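Local coordinates for protein putative glycosyl hydrolase (Bacteroides thetaiotaomicron VPI-5482, PDB 3K11) that is a putative glycosyl hydrolase of family 88, probably a hydrolase acting on glycosidic substrates, with its precise activity not established, at residues Arg50-Asn55 and Glu69-Arg74; Ala76-Ser81 and Asp132-Gln137. One frame throughout, in Å; residues are numbered along the deposited sequence. Where two conformers were deposited one is given.

Contact 1: Arg50-Asn55 and Glu69-Arg74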
loop_
_atom_site.group_PDB
_atom_site.type_symbol
_atom_site.label_atom_id
_atom_site.label_comp_id
_atom_site.label_asym_id
_atom_site.label_seq_id
_atom_site.Cartn_x
_atom_site.Cartn_y
_atom_site.Cartn_z
ATOM N N ARG A 50 -44.111 -19.219 -7.541
ATOM C CA ARG A 50 -45.391 -19.784 -7.113
ATOM C C ARG A 50 -45.801 -19.181 -5.806
ATOM O O ARG A 50 -44.951 -18.714 -5.037
ATOM C CB ARG A 50 -45.293 -21.289 -6.807
ATOM C CG ARG A 50 -44.508 -22.090 -7.760
ATOM C CD ARG A 50 -44.627 -23.581 -7.482
ATOM N NE ARG A 50 -44.033 -24.291 -8.595
ATOM C CZ ARG A 50 -42.748 -24.563 -8.720
ATOM N NH1 ARG A 50 -41.880 -24.265 -7.764
ATOM N NH2 ARG A 50 -42.332 -25.225 -9.789
ATOM N N VAL A 51 -47.099 -19.244 -5.560
ATOM C CA VAL A 51 -47.704 -18.876 -4.278
ATOM C C VAL A 51 -48.010 -20.168 -3.531
ATOM O O VAL A 51 -48.556 -21.110 -4.103
ATOM C CB VAL A 51 -48.980 -18.021 -4.464
ATOM C CG1 VAL A 51 -49.661 -17.706 -3.142
ATOM C CG2 VAL A 51 -48.607 -16.711 -5.218
ATOM N N VAL A 52 -47.654 -20.215 -2.245
ATOM C CA VAL A 52 -47.950 -21.388 -1.434
ATOM C C VAL A 52 -48.522 -20.956 -0.088
ATOM O O VAL A 52 -48.393 -19.810 0.319
ATOM C CB VAL A 52 -46.676 -22.222 -1.150
ATOM C CG1 VAL A 52 -45.996 -22.672 -2.459
ATOM C CG2 VAL A 52 -45.692 -21.415 -0.301
ATOM N N ASP A 53 -49.156 -21.899 0.584
ATOM C CA ASP A 53 -49.586 -21.727 1.965
ATOM C C ASP A 53 -48.338 -21.730 2.843
ATOM O O ASP A 53 -47.496 -22.650 2.762
ATOM C CB ASP A 53 -50.491 -22.860 2.356
ATOM C CG ASP A 53 -50.972 -22.737 3.793
ATOM O OD1 ASP A 53 -50.167 -22.940 4.727
ATOM O OD2 ASP A 53 -52.151 -22.457 3.960
ATOM N N LYS A 54 -48.201 -20.691 3.656
ATOM C CA LYS A 54 -47.008 -20.514 4.445
ATOM C C LYS A 54 -46.808 -21.582 5.511
ATOM O O LYS A 54 -45.688 -21.767 5.968
ATOM C CB LYS A 54 -46.981 -19.130 5.093
ATOM C CG LYS A 54 -48.019 -18.928 6.134
ATOM C CD LYS A 54 -48.077 -17.462 6.532
ATOM C CE LYS A 54 -49.102 -17.222 7.637
ATOM N NZ LYS A 54 -49.389 -15.750 7.864
ATOM N N ASN A 55 -47.871 -22.264 5.888
ATOM C CA ASN A 55 -47.788 -23.305 6.888
ATOM C C ASN A 55 -47.518 -24.670 6.310
ATOM O O ASN A 55 -46.716 -25.432 6.863
ATOM C CB ASN A 55 -49.104 -23.336 7.645
ATOM C CG ASN A 55 -49.447 -21.986 8.223
ATOM O OD1 ASN A 55 -50.526 -21.420 7.970
ATOM N ND2 ASN A 55 -48.532 -21.468 8.996
ATOM N N GLU A 69 -52.541 -16.411 4.638
ATOM C CA GLU A 69 -51.710 -17.628 4.657
ATOM C C GLU A 69 -50.802 -17.690 3.429
ATOM O O GLU A 69 -49.835 -18.438 3.447
ATOM C CB GLU A 69 -52.578 -18.900 4.698
ATOM C CG GLU A 69 -53.324 -19.316 3.382
ATOM C CD GLU A 69 -54.452 -18.389 2.972
ATOM O OE1 GLU A 69 -54.966 -17.677 3.873
ATOM O OE2 GLU A 69 -54.825 -18.383 1.755
ATOM N N ALA A 70 -51.127 -16.947 2.363
ATOM C CA ALA A 70 -50.392 -17.047 1.093
ATOM C C ALA A 70 -49.066 -16.304 1.155
ATOM O O ALA A 70 -48.993 -15.192 1.732
ATOM C CB ALA A 70 -51.255 -16.500 -0.054
ATOM N N GLN A 71 -48.011 -16.913 0.575
ATOM C CA GLN A 71 -46.748 -16.250 0.428
ATOM C C GLN A 71 -46.083 -16.759 -0.846
ATOM O O GLN A 71 -46.412 -17.833 -1.340
ATOM C CB GLN A 71 -45.840 -16.517 1.613
ATOM C CG GLN A 71 -45.447 -17.969 1.753
ATOM C CD GLN A 71 -44.427 -18.223 2.831
ATOM O OE1 GLN A 71 -44.176 -17.372 3.697
ATOM N NE2 GLN A 71 -43.807 -19.394 2.772
ATOM N N LEU A 72 -45.120 -16.017 -1.337
ATOM C CA LEU A 72 -44.294 -16.514 -2.430
ATOM C C LEU A 72 -43.481 -17.682 -1.862
ATOM O O LEU A 72 -42.967 -17.603 -0.738
ATOM C CB LEU A 72 -43.370 -15.409 -2.927
ATOM C CG LEU A 72 -44.016 -14.121 -3.468
ATOM C CD1 LEU A 72 -42.979 -13.198 -3.986
ATOM C CD2 LEU A 72 -45.068 -14.496 -4.549
ATOM N N GLU A 73 -43.384 -18.764 -2.611
ATOM C CA GLU A 73 -42.596 -19.918 -2.184
ATOM C C GLU A 73 -41.158 -19.482 -1.924
ATOM O O GLU A 73 -40.548 -18.773 -2.750
ATOM C CB GLU A 73 -42.632 -21.014 -3.268
ATOM C CG GLU A 73 -41.834 -22.231 -2.848
ATOM C CD GLU A 73 -41.855 -23.337 -3.835
ATOM O OE1 GLU A 73 -42.358 -23.135 -4.948
ATOM O OE2 GLU A 73 -41.309 -24.406 -3.493
ATOM N N ARG A 74 -40.587 -19.899 -0.797
ATOM C CA ARG A 74 -39.267 -19.441 -0.463
ATOM C C ARG A 74 -38.212 -20.356 -1.060
ATOM O O ARG A 74 -38.073 -21.491 -0.642
ATOM C CB ARG A 74 -39.111 -19.395 1.047
ATOM C CG ARG A 74 -40.147 -18.576 1.786
ATOM C CD ARG A 74 -40.089 -17.201 1.383
ATOM N NE ARG A 74 -40.724 -16.256 2.309
ATOM C CZ ARG A 74 -41.688 -15.387 2.006
ATOM N NH1 ARG A 74 -42.323 -15.408 0.838
ATOM N NH2 ARG A 74 -42.046 -14.493 2.904
#
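Gln71 lies with its amide against the root of the Lys54 side chain, CD 3.5 Å from Lys54 CB. Its CG sits between backbone N and carbonyl carbon (chi1 64°), within van der Waals range of Val52 CG2. Val52 and Gln71 lie on one face of the sheet, Asp53 and Ala70 on the other. The amide oxygen OE1 lies 3.6 Å above the plane of the Arg74 guanidinium, over its centre. An alanine in place of Gln71 would probably open a gap beside Lys54 CB and leave that guanidinium face without its amide cover. The strands are antiparallel: Val52 and Gln71 form a hydrogen-bonded pair, N to O in both directions, with Val52 N to Gln71 O at 2.8 Å. Beyond this pair, Lys54 N reaches Glu69 O and Glu73 N reaches Arg50 O. Val51 CG1 meets Ala70 CB at 3.7 Å, and Val51 continues onto Phe113, Val117 and Phe121 of helix 101-128. Asp53 and Glu69 cross at about a right angle, OD2 3.4 Å from Glu69 CG. Asp53 OD1 accepts from Asn55 N in an Asx turn, and also from Thr56 N; Glu69 OE2 accepts from Gly67 N. Asp53 OD2 and Glu69 OE2, 5.3 Å apart, may repel mildly. Arg50 and Glu73 run side by side, pointing the same way. Arg50 NH1 meets the syn side of Glu73 OE1 at 3.1 Å, in the guanidinium plane, although the two flat groups are 54° apart. With Arg50 exposed, this bridge is likely to add less to the pairing than the backbone bonds.

Contact 2: Ala76-Ser81 and Asp132-Gln137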
loop_
_atom_site.group_PDB
_atom_site.type_symbol
_atom_site.label_atom_id
_atom_site.label_comp_id
_atom_site.label_asym_id
_atom_site.label_seq_id
_atom_site.Cartn_x
_atom_site.Cartn_y
_atom_site.Cartn_z
ATOM N N ALA A 76 -33.912 -20.128 -2.375
ATOM C CA ALA A 76 -32.741 -19.531 -1.721
ATOM C C ALA A 76 -32.666 -18.046 -1.923
ATOM O O ALA A 76 -32.089 -17.361 -1.096
ATOM C CB ALA A 76 -31.415 -20.210 -2.212
ATOM N N PHE A 77 -33.249 -17.515 -3.008
ATOM C CA PHE A 77 -33.136 -16.096 -3.301
ATOM C C PHE A 77 -34.492 -15.441 -3.532
ATOM O O PHE A 77 -35.360 -16.047 -4.174
ATOM C CB PHE A 77 -32.311 -15.924 -4.553
ATOM C CG PHE A 77 -30.999 -16.630 -4.483
ATOM C CD1 PHE A 77 -30.018 -16.172 -3.603
ATOM C CD2 PHE A 77 -30.785 -17.810 -5.198
ATOM C CE1 PHE A 77 -28.831 -16.865 -3.469
ATOM C CE2 PHE A 77 -29.594 -18.483 -5.092
ATOM C CZ PHE A 77 -28.603 -17.991 -4.213
ATOM N N ARG A 78 -34.649 -14.211 -3.025
ATOM C CA ARG A 78 -35.906 -13.439 -3.138
ATOM C C ARG A 78 -36.034 -12.924 -4.560
ATOM O O ARG A 78 -35.036 -12.522 -5.171
ATOM C CB ARG A 78 -35.910 -12.271 -2.129
ATOM C CG ARG A 78 -36.010 -12.692 -0.669
ATOM C CD ARG A 78 -35.567 -11.629 0.365
ATOM N NE ARG A 78 -34.108 -11.407 0.285
ATOM C CZ ARG A 78 -33.483 -10.225 0.147
ATOM N NH1 ARG A 78 -34.152 -9.063 0.137
ATOM N NH2 ARG A 78 -32.157 -10.207 0.045
ATOM N N LEU A 79 -37.245 -12.984 -5.107
ATOM C CA LEU A 79 -37.506 -12.547 -6.483
ATOM C C LEU A 79 -37.444 -11.050 -6.748
ATOM O O LEU A 79 -37.229 -10.650 -7.891
ATOM C CB LEU A 79 -38.897 -13.027 -6.940
ATOM C CG LEU A 79 -39.111 -14.514 -7.242
ATOM C CD1 LEU A 79 -40.609 -14.849 -7.583
ATOM C CD2 LEU A 79 -38.266 -14.922 -8.435
ATOM N N ALA A 80 -37.684 -10.232 -5.726
ATOM C CA ALA A 80 -37.779 -8.791 -5.946
ATOM C C ALA A 80 -36.894 -7.993 -5.030
ATOM O O ALA A 80 -37.163 -6.810 -4.775
ATOM C CB ALA A 80 -39.183 -8.325 -5.844
ATOM N N SER A 81 -35.776 -8.594 -4.622
ATOM C CA SER A 81 -34.791 -7.863 -3.880
ATOM C C SER A 81 -33.975 -7.027 -4.898
ATOM O O SER A 81 -34.034 -7.268 -6.102
ATOM C CB SER A 81 -33.854 -8.851 -3.234
ATOM O OG SER A 81 -33.173 -9.569 -4.240
ATOM N N ASP A 132 -47.682 -11.199 2.931
ATOM C CA ASP A 132 -46.266 -11.577 2.752
ATOM C C ASP A 132 -45.393 -10.328 2.762
ATOM O O ASP A 132 -45.556 -9.418 1.953
ATOM C CB ASP A 132 -46.163 -12.312 1.414
ATOM C CG ASP A 132 -44.808 -12.920 1.146
ATOM O OD1 ASP A 132 -43.836 -12.629 1.863
ATOM O OD2 ASP A 132 -44.728 -13.674 0.159
ATOM N N SER A 133 -44.435 -10.284 3.672
ATOM C CA SER A 133 -43.498 -9.168 3.707
ATOM C C SER A 133 -42.787 -8.930 2.369
ATOM O O SER A 133 -42.389 -7.800 2.063
ATOM C CB SER A 133 -42.462 -9.415 4.785
ATOM O OG SER A 133 -41.726 -10.585 4.471
ATOM N N GLN A 134 -42.626 -9.970 1.543
ATOM C CA GLN A 134 -41.981 -9.783 0.237
ATOM C C GLN A 134 -42.877 -8.959 -0.665
ATOM O O GLN A 134 -42.413 -8.205 -1.535
ATOM C CB GLN A 134 -41.646 -11.136 -0.414
ATOM C CG GLN A 134 -40.529 -11.884 0.316
ATOM C CD GLN A 134 -39.959 -13.057 -0.480
ATOM O OE1 GLN A 134 -40.095 -13.110 -1.704
ATOM N NE2 GLN A 134 -39.287 -13.986 0.216
ATOM N N LEU A 135 -44.182 -9.103 -0.486
ATOM C CA LEU A 135 -45.112 -8.321 -1.276
ATOM C C LEU A 135 -45.214 -6.888 -0.787
ATOM O O LEU A 135 -45.476 -5.972 -1.581
ATOM C CB LEU A 135 -46.485 -9.007 -1.371
ATOM C CG LEU A 135 -46.581 -9.888 -2.608
ATOM C CD1 LEU A 135 -46.605 -9.021 -3.872
ATOM C CD2 LEU A 135 -45.540 -11.028 -2.697
ATOM N N LEU A 136 -45.007 -6.670 0.500
ATOM C CA LEU A 136 -45.002 -5.308 0.991
ATOM C C LEU A 136 -43.820 -4.501 0.432
ATOM O O LEU A 136 -43.902 -3.277 0.287
ATOM C CB LEU A 136 -45.041 -5.281 2.535
ATOM C CG LEU A 136 -46.383 -5.780 3.109
ATOM C CD1 LEU A 136 -46.276 -5.759 4.607
ATOM C CD2 LEU A 136 -47.599 -4.983 2.646
ATOM N N GLN A 137 -42.732 -5.184 0.088
ATOM C CA GLN A 137 -41.573 -4.530 -0.479
ATOM C C GLN A 137 -41.942 -4.025 -1.879
ATOM O O GLN A 137 -41.590 -2.914 -2.252
ATOM C CB GLN A 137 -40.387 -5.502 -0.563
ATOM C CG GLN A 137 -39.150 -4.810 -1.015
ATOM C CD GLN A 137 -37.906 -5.667 -1.098
ATOM O OE1 GLN A 137 -37.969 -6.838 -1.490
ATOM N NE2 GLN A 137 -36.755 -5.063 -0.802
HETATM O O HOH W 1 -39.206 -14.675 -3.652
HETATM O O HOH W 2 -38.988 -10.945 -3.150
#
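Gln134 reaches from the first turn of helix 133-139 to the loop at Arg78-Ala80, and its carboxamide is bridged to that loop by two waters. CB points toward the loop and lies 3.8 Å from the oxygen of water 2. CG stands anti to the carbonyl carbon (chi1 -69°), and the chain runs extended from there. CD comes to 4.0 Å from Arg78 CG, and NE2 touches that same methylene at 3.6 Å. At the tip OE1 accepts from both waters, water 1 at 2.7 Å and water 2 at 2.8 Å. Water 1 takes the N-H of Leu79 and water 2 that of Ala80, so one amide oxygen serves two consecutive backbone donors without a direct bond. The helix-rich chain is consistent with the six-hairpin (alpha/alpha) glycosidase fold of its family's clan. The loop runs into helix 82-98 with Ser81 as its N-cap, OG bonded to Trp84 N, and Asp132 is the N-cap of helix 133-139, its OD1 accepting from Gln134 N 2.9 Å away. One turn beyond Gln134, Gln137 also extends to the loop, but its OE1 and Ala80 O, two acceptors, lie 3.4 Å apart without a hydrogen bond. Its NE2 is bonded to Asp146 OD1. Past CG the Arg78 chain turns away from Gln134, and NH2 makes a salt bridge with OD1 of Asp8 of the second subunit.

Contacts 1 and 2 follow one another along the chain, their centres 11 Å apart, and Asp132 joins them. Its OD1 makes a salt bridge with Arg74 NH2 at 2.8 Å, and its OD2 lies 2.8 Å from Leu72 N, probably a hydrogen bond. The capping carboxylate of contact 2 therefore also holds the last strand of contact 1. Arg74 CZ packs 3.3 Å from Gln134 NE2, so the guanidinium touches the amides of Gln71 and Gln134. The centre of contact 1 lies about 29 Å from the chain centre, that of contact 2 about 19 Å. No catalytic role is established for these segments; the 1,2-ethanediol about 3 Å from the Lys54 side chain, probably from crystallisation, is no evidence of one.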